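Local coordinates for Non-sulfated chondroitin lyase E66 (Autographa californica nucleopolyhedrovirus, PDB 3VSN), which cleaves non-sulfated chondroitin as a lyase of the occlusion-derived virus envelope and is essential for oral infection by the virus, at residues A[302-307]-A[376-381]; A[290-295]-A[334-339]; A[122-127]-A[172-177]; A[144-149]-A[196-201]. All coordinates share one frame; numbering follows the deposited sequence.

Contact 1 (A[302-307]-A[376-381]); sequences GTLYSN and INYNAN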
# COMPACT_ATOMS: atom_id res chain seq x y z
N GLY A 302 -10.61 4.19 0.93
CA GLY A 302 -9.65 5.22 1.27
C GLY A 302 -9.03 4.92 2.61
O GLY A 302 -9.63 5.18 3.66
N THR A 303 -7.82 4.36 2.58
CA THR A 303 -7.13 3.94 3.79
C THR A 303 -5.62 4.12 3.65
O THR A 303 -5.07 3.94 2.56
CB THR A 303 -7.47 2.47 4.16
OG1 THR A 303 -6.73 2.08 5.32
CG2 THR A 303 -7.15 1.51 3.00
N LEU A 304 -4.97 4.48 4.75
CA LEU A 304 -3.51 4.61 4.78
C LEU A 304 -2.84 3.56 5.67
O LEU A 304 -1.67 3.70 6.01
CB LEU A 304 -3.10 6.03 5.22
CG LEU A 304 -3.70 6.69 6.47
CD1 LEU A 304 -3.51 5.88 7.75
CD2 LEU A 304 -3.12 8.09 6.65
N TYR A 305 -3.58 2.52 6.03
CA TYR A 305 -3.09 1.56 7.02
C TYR A 305 -3.46 0.12 6.71
O TYR A 305 -4.57 -0.16 6.27
CB TYR A 305 -3.60 1.95 8.42
CG TYR A 305 -3.17 1.02 9.54
CD1 TYR A 305 -1.87 1.04 10.03
CD2 TYR A 305 -4.08 0.13 10.11
CE1 TYR A 305 -1.48 0.19 11.06
CE2 TYR A 305 -3.70 -0.72 11.13
CZ TYR A 305 -2.40 -0.69 11.60
OH TYR A 305 -2.02 -1.53 12.62
N SER A 306 -2.50 -0.77 6.94
CA SER A 306 -2.72 -2.21 6.94
C SER A 306 -2.11 -2.76 8.22
O SER A 306 -0.96 -2.44 8.55
CB SER A 306 -2.05 -2.86 5.73
OG SER A 306 -1.96 -4.27 5.90
N ASN A 307 -2.87 -3.57 8.95
CA ASN A 307 -2.36 -4.11 10.21
C ASN A 307 -1.42 -5.32 10.04
O ASN A 307 -0.97 -5.89 11.03
CB ASN A 307 -3.50 -4.39 11.21
CG ASN A 307 -4.47 -5.46 10.74
OD1 ASN A 307 -4.21 -6.19 9.78
ND2 ASN A 307 -5.60 -5.57 11.43
N ILE A 376 -3.77 8.01 12.23
CA ILE A 376 -5.15 8.44 12.10
C ILE A 376 -5.61 8.05 10.71
O ILE A 376 -5.12 8.61 9.72
CB ILE A 376 -5.30 9.97 12.29
CG1 ILE A 376 -4.67 10.40 13.62
CG2 ILE A 376 -6.76 10.39 12.19
CD1 ILE A 376 -4.49 11.90 13.77
N ASN A 377 -6.52 7.08 10.61
CA ASN A 377 -7.02 6.65 9.31
C ASN A 377 -8.23 7.49 8.90
O ASN A 377 -8.85 8.13 9.74
CB ASN A 377 -7.36 5.16 9.31
CG ASN A 377 -7.12 4.50 7.96
OD1 ASN A 377 -6.83 5.17 6.96
ND2 ASN A 377 -7.23 3.18 7.92
N TYR A 378 -8.54 7.47 7.61
CA TYR A 378 -9.65 8.26 7.08
C TYR A 378 -11.01 7.65 7.42
O TYR A 378 -11.12 6.44 7.66
CB TYR A 378 -9.52 8.43 5.56
CG TYR A 378 -8.17 8.95 5.12
CD1 TYR A 378 -7.88 10.32 5.20
CD2 TYR A 378 -7.19 8.09 4.64
CE1 TYR A 378 -6.64 10.80 4.81
CE2 TYR A 378 -5.95 8.56 4.25
CZ TYR A 378 -5.68 9.92 4.34
OH TYR A 378 -4.45 10.39 3.96
N ASN A 379 -12.03 8.49 7.45
CA ASN A 379 -13.42 8.04 7.46
C ASN A 379 -14.21 8.80 6.38
O ASN A 379 -13.63 9.64 5.67
CB ASN A 379 -14.05 8.16 8.86
CG ASN A 379 -14.05 9.58 9.39
OD1 ASN A 379 -14.62 10.48 8.78
ND2 ASN A 379 -13.44 9.78 10.55
N ALA A 380 -15.50 8.52 6.26
CA ALA A 380 -16.34 9.15 5.22
C ALA A 380 -16.31 10.68 5.24
O ALA A 380 -16.48 11.32 4.20
CB ALA A 380 -17.77 8.64 5.29
N ASN A 381 -16.09 11.26 6.42
CA ASN A 381 -16.09 12.72 6.60
C ASN A 381 -14.72 13.38 6.47
O ASN A 381 -14.62 14.61 6.40
CB ASN A 381 -16.70 13.08 7.96
CG ASN A 381 -18.13 12.60 8.10
OD1 ASN A 381 -18.94 12.74 7.19
ND2 ASN A 381 -18.44 12.02 9.26
O HOH W 1 -10.04 4.28 6.33
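T303 and Y378 sit on two irregular loops that pass with their CA atoms 6.0 Å apart, and the direct hydrogen bonds between these loops all use the side chain of N377. An ST turn shapes the first loop: T303 OG1 accepts from the backbone N of Y305. With its hydroxyl opposite the backbone N (chi1 178°), T303 also offers OG1 to the second loop. There N377 ND2 donates to T303 OG1 over 2.9 Å, in the plane of its own amide and nearly straight at 169°. The other end of the amide works as an acceptor. L304 N reaches N377 OD1 at 3.0 Å, tilted from the carbonyl plane, while Y378 N bonds to the same oxygen from the opposite face. Bonds at both ends thus fix the rotation of the amide.

Beside this clasp the side chains of L304 and Y378 cross at about a right angle, L304 CG lying 3.7 Å from Y378 CE2. W369 of strand 367-370 touches both residues, and Y378 OH is hydrogen-bonded to E386. The first loop follows closely on R300, the transition-state stabilizer, whose side chain is about 7 Å from G302. G302 O lies at the edge of the Y378 ring, and one water donates to both G302 O and Y378 O, at 2.8 Å from Y378 O.

Contact 2 (A[290-295]-A[334-339]); sequences EGVVVP and TYYGSV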
# COMPACT_ATOMS: atom_id res chain seq x y z
N GLU A 290 5.45 0.48 10.35
CA GLU A 290 4.29 0.85 11.16
C GLU A 290 2.95 0.47 10.52
O GLU A 290 1.90 0.56 11.16
CB GLU A 290 4.32 2.35 11.49
CG GLU A 290 5.45 2.78 12.43
CD GLU A 290 6.82 2.75 11.76
OE1 GLU A 290 6.91 3.06 10.55
OE2 GLU A 290 7.81 2.41 12.44
N GLY A 291 2.98 0.05 9.26
CA GLY A 291 1.76 -0.34 8.55
C GLY A 291 1.13 0.78 7.74
O GLY A 291 0.07 0.59 7.12
N VAL A 292 1.77 1.95 7.73
CA VAL A 292 1.32 3.08 6.92
C VAL A 292 1.65 2.84 5.45
O VAL A 292 2.78 2.44 5.11
CB VAL A 292 1.91 4.42 7.43
CG1 VAL A 292 1.36 5.60 6.64
CG2 VAL A 292 1.60 4.61 8.91
N VAL A 293 0.65 3.05 4.59
CA VAL A 293 0.76 2.81 3.16
C VAL A 293 0.03 3.93 2.41
O VAL A 293 -1.09 4.30 2.78
CB VAL A 293 0.13 1.46 2.73
CG1 VAL A 293 0.42 1.17 1.27
CG2 VAL A 293 0.64 0.31 3.59
N VAL A 294 0.66 4.45 1.37
CA VAL A 294 0.06 5.49 0.53
C VAL A 294 -1.33 5.05 0.04
O VAL A 294 -1.48 3.93 -0.46
CB VAL A 294 1.00 5.91 -0.64
CG1 VAL A 294 1.11 4.82 -1.71
CG2 VAL A 294 0.56 7.24 -1.26
N PRO A 295 -2.35 5.91 0.23
CA PRO A 295 -3.73 5.48 -0.06
C PRO A 295 -3.99 5.06 -1.51
O PRO A 295 -4.82 4.19 -1.74
CB PRO A 295 -4.57 6.72 0.29
CG PRO A 295 -3.75 7.45 1.30
CD PRO A 295 -2.31 7.22 0.90
N THR A 334 12.75 9.00 10.45
CA THR A 334 11.73 9.88 11.05
C THR A 334 10.37 9.87 10.36
O THR A 334 9.35 10.17 11.00
CB THR A 334 12.23 11.34 11.15
OG1 THR A 334 12.59 11.82 9.85
CG2 THR A 334 13.42 11.44 12.10
N TYR A 335 10.32 9.54 9.07
CA TYR A 335 9.04 9.57 8.35
C TYR A 335 8.87 8.55 7.24
O TYR A 335 9.83 7.95 6.76
CB TYR A 335 8.71 10.99 7.85
CG TYR A 335 9.42 11.47 6.59
CD1 TYR A 335 10.57 12.26 6.67
CD2 TYR A 335 8.90 11.18 5.32
CE1 TYR A 335 11.20 12.73 5.52
CE2 TYR A 335 9.53 11.64 4.17
CZ TYR A 335 10.67 12.41 4.27
OH TYR A 335 11.28 12.88 3.13
N TYR A 336 7.60 8.34 6.87
CA TYR A 336 7.23 7.63 5.66
C TYR A 336 6.54 8.65 4.77
O TYR A 336 5.63 9.35 5.21
CB TYR A 336 6.27 6.47 5.98
CG TYR A 336 5.55 5.91 4.76
CD1 TYR A 336 6.12 4.90 3.99
CD2 TYR A 336 4.30 6.40 4.38
CE1 TYR A 336 5.47 4.39 2.88
CE2 TYR A 336 3.65 5.90 3.26
CZ TYR A 336 4.23 4.89 2.52
OH TYR A 336 3.58 4.39 1.41
N GLY A 337 7.00 8.76 3.52
CA GLY A 337 6.35 9.63 2.55
C GLY A 337 6.20 8.91 1.23
O GLY A 337 7.05 8.09 0.87
N SER A 338 5.13 9.20 0.49
CA SER A 338 4.92 8.57 -0.81
C SER A 338 4.03 9.40 -1.72
O SER A 338 3.11 10.07 -1.25
CB SER A 338 4.32 7.17 -0.63
OG SER A 338 4.30 6.45 -1.86
N VAL A 339 4.31 9.35 -3.02
CA VAL A 339 3.43 9.95 -4.02
C VAL A 339 3.10 8.90 -5.08
O VAL A 339 4.00 8.26 -5.64
CB VAL A 339 4.06 11.18 -4.72
CG1 VAL A 339 3.14 11.70 -5.82
CG2 VAL A 339 4.35 12.29 -3.72
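Y336 OH is gripped from two directions: it accepts from V294 N across the contact over 2.9 Å and is also hydrogen-bonded to the carbonyl oxygen of V286. The bond from V294 N is bent, with an N-H...O angle of 146°, and the nitrogen comes to the edge of the ring, near its plane. A different backbone atom meets the flat side, for V292 O stands over the centre of the Y336 ring, 3.8 Å above its plane. That oxygen is hydrogen-bonded to S288 OG. V292 also contributes its CG1 branch, which lies 3.8 Å from Y336 CD2.

Y336 and S338 alternate with G337 along strand 335-340, an inner strand of a four-stranded antiparallel sheet, and direct their side chains to the face covered by the loop 290-295. Y335 and V339 turn the other way, onto strand 440-449. On the loop side, V294 is the second point of packing: its CB meets S338 CB at 3.6 Å. Its CG1, held between the backbone N and the carbonyl carbon (chi1 71°), comes 3.6 Å from S338 OG, whose polar partners are T329 OG1 and L328 O on the adjoining strand. Y336 OH lies just as close to V294 CB, at 3.6 Å, and the side chains of V294 and Y336 cross at about a right angle. V293 points away from the strand, onto M298 and I309.

Contact 3 (A[122-127]-A[172-177]); sequences DPPPHQ and LGLYLP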
# COMPACT_ATOMS: atom_id res chain seq x y z
N ASP A 122 -21.66 -35.72 5.92
CA ASP A 122 -20.89 -36.78 5.29
C ASP A 122 -21.90 -37.64 4.52
O ASP A 122 -22.75 -38.28 5.13
CB ASP A 122 -20.17 -37.61 6.36
CG ASP A 122 -19.13 -38.57 5.79
OD1 ASP A 122 -18.37 -39.14 6.59
OD2 ASP A 122 -19.07 -38.76 4.56
N PRO A 123 -21.81 -37.66 3.17
CA PRO A 123 -20.80 -37.01 2.32
C PRO A 123 -20.94 -35.48 2.28
O PRO A 123 -22.01 -34.96 2.60
CB PRO A 123 -21.08 -37.61 0.94
CG PRO A 123 -22.54 -37.90 0.96
CD PRO A 123 -22.86 -38.30 2.37
N PRO A 124 -19.86 -34.76 1.90
CA PRO A 124 -19.93 -33.30 1.81
C PRO A 124 -20.94 -32.86 0.75
O PRO A 124 -21.22 -33.62 -0.18
CB PRO A 124 -18.51 -32.90 1.39
CG PRO A 124 -17.95 -34.11 0.73
CD PRO A 124 -18.53 -35.27 1.50
N PRO A 125 -21.50 -31.64 0.88
CA PRO A 125 -22.46 -31.17 -0.12
C PRO A 125 -21.80 -30.94 -1.48
O PRO A 125 -20.60 -30.68 -1.55
CB PRO A 125 -22.96 -29.84 0.47
CG PRO A 125 -21.88 -29.40 1.39
CD PRO A 125 -21.28 -30.65 1.95
N HIS A 126 -22.59 -31.06 -2.54
CA HIS A 126 -22.12 -30.71 -3.88
C HIS A 126 -22.65 -29.37 -4.28
O HIS A 126 -23.86 -29.19 -4.48
CB HIS A 126 -22.49 -31.77 -4.91
CG HIS A 126 -22.01 -31.45 -6.30
ND1 HIS A 126 -22.79 -30.84 -7.21
CD2 HIS A 126 -20.78 -31.67 -6.92
CE1 HIS A 126 -22.10 -30.67 -8.35
NE2 HIS A 126 -20.87 -31.18 -8.17
N GLN A 127 -21.73 -28.41 -4.38
CA GLN A 127 -22.02 -27.02 -4.77
C GLN A 127 -23.08 -26.30 -3.93
O GLN A 127 -23.89 -25.52 -4.46
CB GLN A 127 -22.28 -26.92 -6.28
CG GLN A 127 -21.06 -27.30 -7.12
CD GLN A 127 -21.22 -27.02 -8.60
OE1 GLN A 127 -20.24 -27.03 -9.34
NE2 GLN A 127 -22.45 -26.79 -9.04
N LEU A 172 -10.65 -33.46 5.88
CA LEU A 172 -10.09 -32.70 4.77
C LEU A 172 -10.06 -33.56 3.51
O LEU A 172 -10.17 -33.04 2.40
CB LEU A 172 -8.71 -32.12 5.10
CG LEU A 172 -8.65 -31.08 6.24
CD1 LEU A 172 -7.34 -30.31 6.19
CD2 LEU A 172 -9.83 -30.11 6.19
N GLY A 173 -9.94 -34.88 3.69
CA GLY A 173 -10.09 -35.82 2.58
C GLY A 173 -11.42 -35.64 1.88
O GLY A 173 -11.51 -35.76 0.66
N LEU A 174 -12.46 -35.33 2.66
CA LEU A 174 -13.78 -35.07 2.12
C LEU A 174 -13.95 -33.64 1.61
O LEU A 174 -14.42 -33.43 0.49
CB LEU A 174 -14.87 -35.38 3.16
CG LEU A 174 -15.15 -36.84 3.54
CD1 LEU A 174 -16.25 -36.87 4.58
CD2 LEU A 174 -15.54 -37.69 2.33
N TYR A 175 -13.58 -32.66 2.44
CA TYR A 175 -13.87 -31.25 2.15
C TYR A 175 -12.83 -30.52 1.31
O TYR A 175 -13.12 -29.48 0.71
CB TYR A 175 -14.18 -30.49 3.44
CG TYR A 175 -15.59 -30.72 3.91
CD1 TYR A 175 -15.93 -31.87 4.63
CD2 TYR A 175 -16.60 -29.80 3.62
CE1 TYR A 175 -17.23 -32.09 5.04
CE2 TYR A 175 -17.90 -30.01 4.04
CZ TYR A 175 -18.21 -31.16 4.74
OH TYR A 175 -19.50 -31.38 5.16
N LEU A 176 -11.62 -31.07 1.28
CA LEU A 176 -10.54 -30.52 0.47
C LEU A 176 -9.81 -31.68 -0.23
O LEU A 176 -8.64 -31.95 0.05
CB LEU A 176 -9.59 -29.71 1.37
CG LEU A 176 -8.57 -28.73 0.79
CD1 LEU A 176 -9.24 -27.68 -0.08
CD2 LEU A 176 -7.79 -28.07 1.92
N PRO A 177 -10.52 -32.38 -1.14
CA PRO A 177 -9.99 -33.61 -1.76
C PRO A 177 -8.76 -33.38 -2.64
O PRO A 177 -7.93 -34.28 -2.79
CB PRO A 177 -11.16 -34.14 -2.58
CG PRO A 177 -12.02 -32.94 -2.84
CD PRO A 177 -11.88 -32.08 -1.63
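L174 reaches from the last turn of helix 161-175 to D122 and P124 in the loop that follows helix 103-119. Its CB lies 4.0 Å from P124 CD. CG is set opposite the carbonyl carbon (chi1 -71°), and beyond it the side chain forks against two different partners. The CD2 branch packs on the proline ring, 3.9 Å from P124 CD, while the CD1 methyl ends 3.4 Å from D122 OD2. The side chains of D122 and L174 cross at about a right angle; the polar partner of the aspartate is elsewhere, in the hydrogen bond from Y170 OH to D122 OD1. Behind the side chain, L174 O is also covered, with P124 CG resting 3.6 Å away.

The same proline serves the next residue of the helix. P124 CB sits over one face of the Y175 ring in a CH-pi contact, 3.9 Å from the centroid and 14° off the ring normal. P125 approaches obliquely, its CD 3.7 Å from Y175 OH, and that hydroxyl is fixed by P121 O, just ahead of the loop segment. P123, P124 and P125 follow one another in polyproline II conformation after the cis peptide between D122 and P123; P124 meets the ring face and P125 the hydroxyl end of the tyrosine.

The contact is a surface one, away from the active site, where the helix ends and L176 leaves helical geometry. It joins an interhelical loop to a helix end, apolar proline packing within the alpha/alpha-toroid domain of this polysaccharide lyase.

Contact 4 (A[144-149]-A[196-201]); sequences MPEVFM and GVPYTY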
# COMPACT_ATOMS: atom_id res chain seq x y z
N MET A 144 -11.95 -23.08 7.64
CA MET A 144 -12.05 -24.35 8.38
C MET A 144 -10.85 -25.29 8.21
O MET A 144 -10.36 -25.81 9.21
CB MET A 144 -13.36 -25.07 8.06
CG MET A 144 -13.65 -26.25 8.97
SD MET A 144 -15.11 -27.16 8.43
CE MET A 144 -14.48 -27.99 6.97
N PRO A 145 -10.36 -25.51 6.97
CA PRO A 145 -9.17 -26.36 6.85
C PRO A 145 -7.96 -25.83 7.61
O PRO A 145 -7.15 -26.62 8.10
CB PRO A 145 -8.91 -26.38 5.34
CG PRO A 145 -10.26 -26.18 4.75
CD PRO A 145 -10.90 -25.15 5.65
N GLU A 146 -7.85 -24.51 7.73
CA GLU A 146 -6.81 -23.88 8.55
C GLU A 146 -6.96 -24.20 10.04
O GLU A 146 -5.96 -24.31 10.75
CB GLU A 146 -6.76 -22.36 8.31
CG GLU A 146 -6.22 -21.99 6.93
CD GLU A 146 -6.41 -20.52 6.56
OE1 GLU A 146 -7.18 -19.80 7.23
OE2 GLU A 146 -5.79 -20.10 5.57
N VAL A 147 -8.20 -24.36 10.50
CA VAL A 147 -8.48 -24.77 11.88
C VAL A 147 -7.92 -26.17 12.15
O VAL A 147 -7.20 -26.37 13.14
CB VAL A 147 -9.99 -24.73 12.21
CG1 VAL A 147 -10.26 -25.27 13.61
CG2 VAL A 147 -10.52 -23.31 12.09
N PHE A 148 -8.24 -27.11 11.27
CA PHE A 148 -7.72 -28.48 11.36
C PHE A 148 -6.20 -28.48 11.45
O PHE A 148 -5.62 -29.13 12.33
CB PHE A 148 -8.17 -29.31 10.16
CG PHE A 148 -9.58 -29.84 10.28
CD1 PHE A 148 -9.82 -31.11 10.80
CD2 PHE A 148 -10.66 -29.08 9.86
CE1 PHE A 148 -11.11 -31.60 10.91
CE2 PHE A 148 -11.96 -29.57 9.96
CZ PHE A 148 -12.18 -30.84 10.49
N MET A 149 -5.56 -27.72 10.55
CA MET A 149 -4.11 -27.65 10.50
C MET A 149 -3.50 -27.05 11.77
O MET A 149 -2.59 -27.64 12.35
CB MET A 149 -3.66 -26.87 9.26
CG MET A 149 -2.15 -26.79 9.09
SD MET A 149 -1.69 -25.93 7.59
CE MET A 149 0.08 -26.14 7.63
N GLY A 196 -4.17 -24.55 -0.55
CA GLY A 196 -3.00 -25.40 -0.78
C GLY A 196 -2.18 -25.71 0.45
O GLY A 196 -1.54 -26.76 0.53
N VAL A 197 -2.18 -24.79 1.42
CA VAL A 197 -1.36 -24.94 2.63
C VAL A 197 -1.86 -26.08 3.54
O VAL A 197 -1.09 -27.00 3.84
CB VAL A 197 -1.21 -23.60 3.41
CG1 VAL A 197 -0.43 -23.81 4.69
CG2 VAL A 197 -0.53 -22.55 2.54
N PRO A 198 -3.14 -26.04 3.99
CA PRO A 198 -3.63 -27.18 4.76
C PRO A 198 -3.78 -28.46 3.94
O PRO A 198 -3.64 -29.55 4.48
CB PRO A 198 -4.99 -26.71 5.29
CG PRO A 198 -5.39 -25.59 4.38
CD PRO A 198 -4.11 -24.93 3.99
N TYR A 199 -4.07 -28.33 2.64
CA TYR A 199 -4.13 -29.52 1.79
C TYR A 199 -2.79 -30.26 1.76
O TYR A 199 -2.76 -31.47 1.96
CB TYR A 199 -4.59 -29.22 0.35
CG TYR A 199 -4.49 -30.45 -0.53
CD1 TYR A 199 -5.46 -31.45 -0.47
CD2 TYR A 199 -3.41 -30.63 -1.38
CE1 TYR A 199 -5.36 -32.59 -1.25
CE2 TYR A 199 -3.30 -31.77 -2.18
CZ TYR A 199 -4.28 -32.74 -2.11
OH TYR A 199 -4.18 -33.87 -2.88
N THR A 200 -1.71 -29.53 1.50
CA THR A 200 -0.37 -30.12 1.48
C THR A 200 -0.06 -30.83 2.80
O THR A 200 0.44 -31.96 2.80
CB THR A 200 0.72 -29.08 1.16
OG1 THR A 200 0.50 -28.55 -0.15
CG2 THR A 200 2.11 -29.70 1.21
N TYR A 201 -0.38 -30.17 3.91
CA TYR A 201 -0.20 -30.77 5.23
C TYR A 201 -1.02 -32.06 5.40
O TYR A 201 -0.52 -33.04 5.93
CB TYR A 201 -0.50 -29.77 6.35
CG TYR A 201 -0.33 -30.37 7.74
CD1 TYR A 201 0.90 -30.86 8.16
CD2 TYR A 201 -1.42 -30.45 8.61
CE1 TYR A 201 1.05 -31.42 9.43
CE2 TYR A 201 -1.28 -31.01 9.87
CZ TYR A 201 -0.05 -31.49 10.27
OH TYR A 201 0.08 -32.03 11.53
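M149 stretches out from helix 138-154 and lies across segment 196-201 of helix 189-205, meeting Y201, P198 and V197 in turn. Its chain is extended throughout, with CG opposite the backbone N (chi1 -178°). CG comes first against the Y201 ring, 3.8 Å from Y201 CD2. SD then passes over the backbone of the second helix at 3.7 Å from P198 CA. The CE methyl ends 3.8 Å from V197 CG1, and here the two side chains cross at about a right angle. Toward Y201 the approach is slanted: SD makes a Met-aromatic contact 5.4 Å from the ring centroid and 48° off its normal, neither over the face nor at the edge. Y201 OH is engaged beyond, by E35.

The short helical segments, both part of the alpha/alpha toroid, run in roughly the same direction at 42°, their axes 8.9 Å apart. Each is kinked at a proline, P145 in one and P198 in the other, and these prolines face one another. P198 CG packs on P145 CB at 3.7 Å, while P198 CB rests 3.5 Å from P145 O, which still accepts the helical bond from M149 N. Next to the proline pair, E146 only brushes P198 and sends its carboxylate into salt bridges with R194, through OE2, and K49, through OE1, which probably offset its buried charge. The side chain of E146 is about 10 Å from that of N191, a catalytic residue on the same helix as P198.

How the contacts relate
From the N terminus the segments alternate in two pairs. Contact 3 closes the loop from 122-127 to 172-177, and contact 4, from 144-149 to 196-201, crosses it; together they tie helices 138-154, 161-175 and 189-205 to the loop after helix 103-119. They touch through L172 on P145 and F148, and through L176 and P177 on Y199. Contacts 2 and 1 come later in series and cross in the same manner, binding the loop after helix 276-284 to the four-stranded sheet and to the chain beyond it. Probable backbone hydrogen bonds join 290-295 to 302-307. The centres of contacts 1 and 4 lie about 32 Å apart.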